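Local coordinates for glycoside hydrolase family 88 protein (Bacteroides vulgatus, PDB 4Q88) that is of unproven function but is probably a hydrolase that acts on glycosides, at residues Val174-Met179 against Gly185-Asp190; Ala217-Val222 against Ile237-Thr242. All blocks are in the same frame, centred on the assembly; numbering follows the deposited sequence. Where two conformers were deposited one is given.

Interaction 1 of 2, residues Val174-Met179 against Gly185-Asp190; sequences VTDSIM and GLYYRD
Tyr187 and Asp176 meet where helix 163-179 runs out into a short antiparallel beta hairpin, a side element of the helical (alpha/alpha)6 barrel expected of a six-hairpin glycosidase. The Tyr187 hydroxyl donates to Asp176 OD1 over 2.6 Å, approaching on the syn side but 21° out of the carboxylate plane. The same hydroxyl probably also hydrogen-bonds to Arg239 NH1, which forms a salt bridge to Asp176 OD2, so the buried phenol and both carboxylate oxygens are satisfied together. A phenylalanine in place of Tyr187 would probably leave Asp176 OD1 without this donor and Arg239 NH1 without its hydroxyl partner. Tyrosine suits this position because its ring packs among apolar groups while its hydroxyl meets a charge: at one edge Tyr187 CD2 lies 4.1 Å from Met179 CB. Thr175 packs its methyl near Tyr187 CE2 and sends OG1 to the carbonyls of Trp139 and Tyr171. The last carbonyl of the helix segment is also occupied, as Tyr188 N donates to Met179 O over 2.8 Å at 161°. Met179, a selenomethionine, has its chain extended at chi2 (164°), which carries SE to 3.7 Å from Arg189 O.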
loop_
_atom_site.group_PDB
_atom_site.type_symbol
_atom_site.label_atom_id
_atom_site.label_comp_id
_atom_site.label_asym_id
_atom_site.label_seq_id
_atom_site.Cartn_x
_atom_site.Cartn_y
_atom_site.Cartn_z
ATOM N N VAL A 174 17.848 -4.504 -3.298
ATOM C CA VAL A 174 18.388 -3.214 -3.682
ATOM C C VAL A 174 17.694 -2.059 -2.928
ATOM O O VAL A 174 18.336 -1.111 -2.477
ATOM C CB VAL A 174 18.359 -3.027 -5.211
ATOM C CG1 VAL A 174 18.830 -1.633 -5.599
ATOM C CG2 VAL A 174 19.317 -4.022 -5.872
ATOM N N THR A 175 16.384 -2.125 -2.797
ATOM C CA THR A 175 15.641 -1.149 -1.994
ATOM C C THR A 175 16.234 -1.076 -0.593
ATOM O O THR A 175 16.532 0.034 -0.082
ATOM C CB THR A 175 14.152 -1.521 -1.917
ATOM O OG1 THR A 175 13.601 -1.572 -3.257
ATOM C CG2 THR A 175 13.394 -0.499 -1.003
ATOM N N ASP A 176 16.453 -2.236 0.006
ATOM C CA ASP A 176 17.014 -2.300 1.365
ATOM C C ASP A 176 18.376 -1.632 1.439
ATOM O O ASP A 176 18.689 -0.926 2.432
ATOM C CB ASP A 176 17.170 -3.725 1.836
ATOM C CG ASP A 176 15.831 -4.379 2.227
ATOM O OD1 ASP A 176 14.763 -3.721 2.155
ATOM O OD2 ASP A 176 15.871 -5.570 2.638
ATOM N N SER A 177 19.199 -1.890 0.428
ATOM C CA SER A 177 20.572 -1.329 0.403
ATOM C C SER A 177 20.551 0.181 0.415
ATOM O O SER A 177 21.481 0.787 0.919
ATOM C CB SER A 177 21.358 -1.822 -0.832
ATOM O OG SER A 177 20.990 -1.114 -2.049
ATOM N N ILE A 178 19.526 0.790 -0.158
ATOM C CA ILE A 178 19.436 2.243 -0.217
ATOM C C ILE A 178 18.753 2.843 1.046
ATOM O O ILE A 178 19.144 3.921 1.535
ATOM C CB ILE A 178 18.672 2.710 -1.503
ATOM C CG1 ILE A 178 19.302 2.198 -2.810
ATOM C CG2 ILE A 178 18.622 4.251 -1.535
ATOM C CD1 ILE A 178 18.300 2.248 -3.970
HETATM N N MSE A 179 17.712 2.181 1.541
HETATM C CA MSE A 179 16.708 2.806 2.463
HETATM C C MSE A 179 16.486 2.118 3.800
HETATM O O MSE A 179 15.905 2.735 4.715
HETATM C CB MSE A 179 15.362 2.842 1.744
HETATM C CG MSE A 179 15.347 3.952 0.763
HETATM SE SE MSE A 179 13.849 3.694 -0.491
HETATM C CE MSE A 179 14.913 2.855 -1.875
ATOM N N GLY A 185 14.894 -0.750 12.113
ATOM C CA GLY A 185 13.853 -1.632 11.545
ATOM C C GLY A 185 12.822 -0.878 10.752
ATOM O O GLY A 185 11.670 -1.332 10.655
ATOM N N LEU A 186 13.212 0.277 10.183
ATOM C CA LEU A 186 12.315 1.071 9.341
ATOM C C LEU A 186 13.059 1.534 8.107
ATOM O O LEU A 186 14.300 1.521 8.092
ATOM C CB LEU A 186 11.783 2.292 10.128
ATOM C CG LEU A 186 10.931 2.034 11.372
ATOM C CD1 LEU A 186 10.670 3.355 12.094
ATOM C CD2 LEU A 186 9.617 1.397 10.981
ATOM N N TYR A 187 12.286 1.916 7.086
ATOM C CA TYR A 187 12.761 2.417 5.830
ATOM C C TYR A 187 12.708 3.948 5.772
ATOM O O TYR A 187 11.678 4.578 6.135
ATOM C CB TYR A 187 11.903 1.949 4.660
ATOM C CG TYR A 187 12.040 0.471 4.364
ATOM C CD1 TYR A 187 11.243 -0.453 4.982
ATOM C CD2 TYR A 187 12.945 0.031 3.432
ATOM C CE1 TYR A 187 11.386 -1.809 4.700
ATOM C CE2 TYR A 187 13.076 -1.291 3.103
ATOM C CZ TYR A 187 12.301 -2.213 3.749
ATOM O OH TYR A 187 12.466 -3.546 3.450
ATOM N N TYR A 188 13.801 4.537 5.275
ATOM C CA TYR A 188 13.816 5.915 4.792
ATOM C C TYR A 188 13.044 5.947 3.473
ATOM O O TYR A 188 12.971 4.937 2.736
ATOM C CB TYR A 188 15.234 6.419 4.541
ATOM C CG TYR A 188 16.076 6.437 5.807
ATOM C CD1 TYR A 188 15.892 7.450 6.768
ATOM C CD2 TYR A 188 17.043 5.487 6.044
ATOM C CE1 TYR A 188 16.633 7.468 7.946
ATOM C CE2 TYR A 188 17.799 5.505 7.220
ATOM C CZ TYR A 188 17.591 6.510 8.158
ATOM O OH TYR A 188 18.341 6.520 9.344
ATOM N N ARG A 189 12.453 7.086 3.195
ATOM C CA ARG A 189 11.583 7.130 2.023
ATOM C C ARG A 189 12.273 7.096 0.659
ATOM O O ARG A 189 11.663 6.662 -0.303
ATOM C CB ARG A 189 10.558 8.216 2.114
ATOM C CG ARG A 189 11.054 9.594 1.802
ATOM C CD ARG A 189 9.925 10.608 1.803
ATOM N NE ARG A 189 9.044 10.561 0.617
ATOM C CZ ARG A 189 8.127 11.493 0.357
ATOM N NH1 ARG A 189 7.991 12.550 1.185
ATOM N NH2 ARG A 189 7.339 11.394 -0.712
ATOM N N ASP A 190 13.524 7.553 0.580
ATOM C CA ASP A 190 14.344 7.426 -0.625
ATOM C C ASP A 190 15.768 7.837 -0.224
ATOM O O ASP A 190 16.021 8.190 0.955
ATOM C CB ASP A 190 13.793 8.254 -1.807
ATOM C CG ASP A 190 13.789 9.771 -1.536
ATOM O OD1 ASP A 190 14.808 10.317 -1.028
ATOM O OD2 ASP A 190 12.732 10.385 -1.814
#

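Interaction 2 of 2, residues Ala217-Val222 against Ile237-Thr242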
loop_
_atom_site.group_PDB
_atom_site.type_symbol
_atom_site.label_atom_id
_atom_site.label_comp_id
_atom_site.label_asym_id
_atom_site.label_seq_id
_atom_site.Cartn_x
_atom_site.Cartn_y
_atom_site.Cartn_z
ATOM N N ALA A 217 2.381 -2.717 4.819
ATOM C CA ALA A 217 1.202 -3.333 4.118
ATOM C C ALA A 217 1.643 -4.208 2.924
ATOM O O ALA A 217 1.032 -5.234 2.672
ATOM C CB ALA A 217 0.259 -2.275 3.630
ATOM N N ALA A 218 2.679 -3.768 2.220
ATOM C CA ALA A 218 3.262 -4.576 1.151
ATOM C C ALA A 218 3.690 -5.936 1.602
ATOM O O ALA A 218 3.415 -6.962 0.914
ATOM C CB ALA A 218 4.387 -3.832 0.445
ATOM N N PHE A 219 4.421 -6.019 2.709
ATOM C CA PHE A 219 4.877 -7.323 3.170
ATOM C C PHE A 219 3.717 -8.193 3.561
ATOM O O PHE A 219 3.728 -9.411 3.309
ATOM C CB PHE A 219 5.854 -7.188 4.350
ATOM C CG PHE A 219 7.243 -6.868 3.913
ATOM C CD1 PHE A 219 7.996 -7.823 3.285
ATOM C CD2 PHE A 219 7.787 -5.622 4.071
ATOM C CE1 PHE A 219 9.292 -7.574 2.871
ATOM C CE2 PHE A 219 9.053 -5.327 3.594
ATOM C CZ PHE A 219 9.818 -6.318 2.990
ATOM N N ALA A 220 2.673 -7.604 4.157
ATOM C CA ALA A 220 1.461 -8.406 4.410
ATOM C C ALA A 220 0.848 -8.969 3.137
ATOM O O ALA A 220 0.508 -10.199 3.046
ATOM C CB ALA A 220 0.416 -7.581 5.145
ATOM N N LYS A 221 0.736 -8.132 2.116
ATOM C CA LYS A 221 0.202 -8.595 0.841
ATOM C C LYS A 221 1.089 -9.660 0.160
ATOM O O LYS A 221 0.577 -10.597 -0.484
ATOM C CB LYS A 221 -0.077 -7.449 -0.098
ATOM C CG LYS A 221 -1.288 -6.617 0.351
ATOM C CD LYS A 221 -1.408 -5.322 -0.357
ATOM C CE LYS A 221 -2.036 -5.380 -1.704
ATOM N NZ LYS A 221 -3.452 -5.877 -1.742
ATOM N N VAL A 222 2.397 -9.504 0.278
ATOM C CA VAL A 222 3.311 -10.516 -0.222
ATOM C C VAL A 222 3.048 -11.853 0.498
ATOM O O VAL A 222 2.832 -12.899 -0.173
ATOM C CB VAL A 222 4.777 -10.101 -0.061
ATOM C CG1 VAL A 222 5.702 -11.314 -0.173
ATOM C CG2 VAL A 222 5.177 -9.074 -1.093
ATOM N N ILE A 237 8.901 -12.804 6.517
ATOM C CA ILE A 237 8.281 -12.880 7.841
ATOM C C ILE A 237 9.110 -12.147 8.905
ATOM O O ILE A 237 8.572 -11.383 9.722
ATOM C CB ILE A 237 8.018 -14.348 8.271
ATOM C CG1 ILE A 237 6.929 -14.897 7.394
ATOM C CG2 ILE A 237 7.603 -14.425 9.731
ATOM C CD1 ILE A 237 6.751 -16.409 7.491
ATOM N N THR A 238 10.421 -12.341 8.882
ATOM C CA THR A 238 11.283 -11.703 9.841
ATOM C C THR A 238 11.252 -10.182 9.668
ATOM O O THR A 238 11.144 -9.476 10.672
ATOM C CB THR A 238 12.723 -12.184 9.689
ATOM O OG1 THR A 238 12.784 -13.543 10.109
ATOM C CG2 THR A 238 13.635 -11.377 10.543
ATOM N N ARG A 239 11.234 -9.727 8.426
ATOM C CA ARG A 239 11.172 -8.293 8.176
ATOM C C ARG A 239 9.832 -7.752 8.674
ATOM O O ARG A 239 9.796 -6.702 9.345
ATOM C CB ARG A 239 11.422 -7.962 6.718
ATOM C CG ARG A 239 11.302 -6.488 6.372
ATOM C CD ARG A 239 12.300 -5.611 7.080
ATOM N NE ARG A 239 13.648 -6.167 7.059
ATOM C CZ ARG A 239 14.474 -6.151 6.022
ATOM N NH1 ARG A 239 14.165 -5.504 4.918
ATOM N NH2 ARG A 239 15.673 -6.700 6.138
ATOM N N PHE A 240 8.741 -8.436 8.338
ATOM C CA PHE A 240 7.413 -8.010 8.798
ATOM C C PHE A 240 7.303 -7.936 10.322
ATOM O O PHE A 240 6.769 -6.970 10.877
ATOM C CB PHE A 240 6.378 -8.973 8.217
ATOM C CG PHE A 240 4.978 -8.667 8.613
ATOM C CD1 PHE A 240 4.289 -7.602 8.036
ATOM C CD2 PHE A 240 4.308 -9.513 9.459
ATOM C CE1 PHE A 240 2.954 -7.348 8.344
ATOM C CE2 PHE A 240 2.970 -9.248 9.792
ATOM C CZ PHE A 240 2.308 -8.163 9.239
ATOM N N GLN A 241 7.773 -8.970 11.007
ATOM C CA GLN A 241 7.709 -8.999 12.455
ATOM C C GLN A 241 8.565 -7.910 13.106
ATOM O O GLN A 241 8.162 -7.314 14.115
ATOM C CB GLN A 241 8.100 -10.365 12.976
ATOM C CG GLN A 241 7.051 -11.410 12.631
ATOM C CD GLN A 241 7.528 -12.820 12.958
ATOM O OE1 GLN A 241 8.768 -13.130 12.902
ATOM N NE2 GLN A 241 6.573 -13.704 13.230
ATOM N N THR A 242 9.755 -7.682 12.553
ATOM C CA THR A 242 10.621 -6.603 13.078
ATOM C C THR A 242 10.044 -5.236 12.858
ATOM O O THR A 242 10.082 -4.378 13.752
ATOM C CB THR A 242 11.967 -6.689 12.394
ATOM O OG1 THR A 242 12.542 -7.983 12.619
ATOM C CG2 THR A 242 12.901 -5.627 12.907
#
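Segments 217-222 and 237-242, of helices 209-225 and 233-249, meet through Phe219, Ala220, Arg239 and Phe240 and run roughly antiparallel, at 143°, their axes 9.7 Å apart at closest approach and the CA atoms of Phe219 and Phe240 6.2 Å apart. Phe219 points into the interface, and Arg239 CG lies over one face of its ring, 4.0 Å from the ring centroid and 27° off the normal. This CH-pi contact is offset toward the rim, with Arg239 CG 3.7 Å from Phe219 CZ. Consecutive in the chain, the two helices form an antiparallel helical pair, consistent with the (alpha/alpha)6 barrel of this clan. With chi1 at 180°, the Phe240 ring swings away from its own backbone N and across to the partner helix: Phe240 CD1 touches Phe219 CB at 4.0 Å, and Phe240 CE1 comes within 4.1 Å of Ala220 CB. Alanine suits this place because a single methyl fits beside the Phe240 ring while Trp284 of helix 272-287 packs against it too; Phe216 stacks on the same Phe240 ring. An arginine serves well beside Phe219, for its CG methylene lies over the aromatic face while NH1 at its far end reaches Asp176 in a salt bridge and Tyr187 OH.

Both contacts are buried, but interaction 2 is nearer the centre of the chain, about 12 Å away by its centre against 16 Å for interaction 1. They hold different elements: interaction 1 ties a helix end to a short strand and the turn after it, with polar atoms joined in a small network, whereas interaction 2 packs two helices through apolar carbons. Their centres are about 14 Å apart, yet Arg239 joins them, its NH1 standing 2.8 Å from Asp176 OD2 in a salt bridge and 3.0 Å from Tyr187 OH in a probable hydrogen bond. Tyr187 OH also packs against Phe219 CE2 at 3.9 Å, so the polar network of interaction 1 abuts the Phe219 ring of interaction 2.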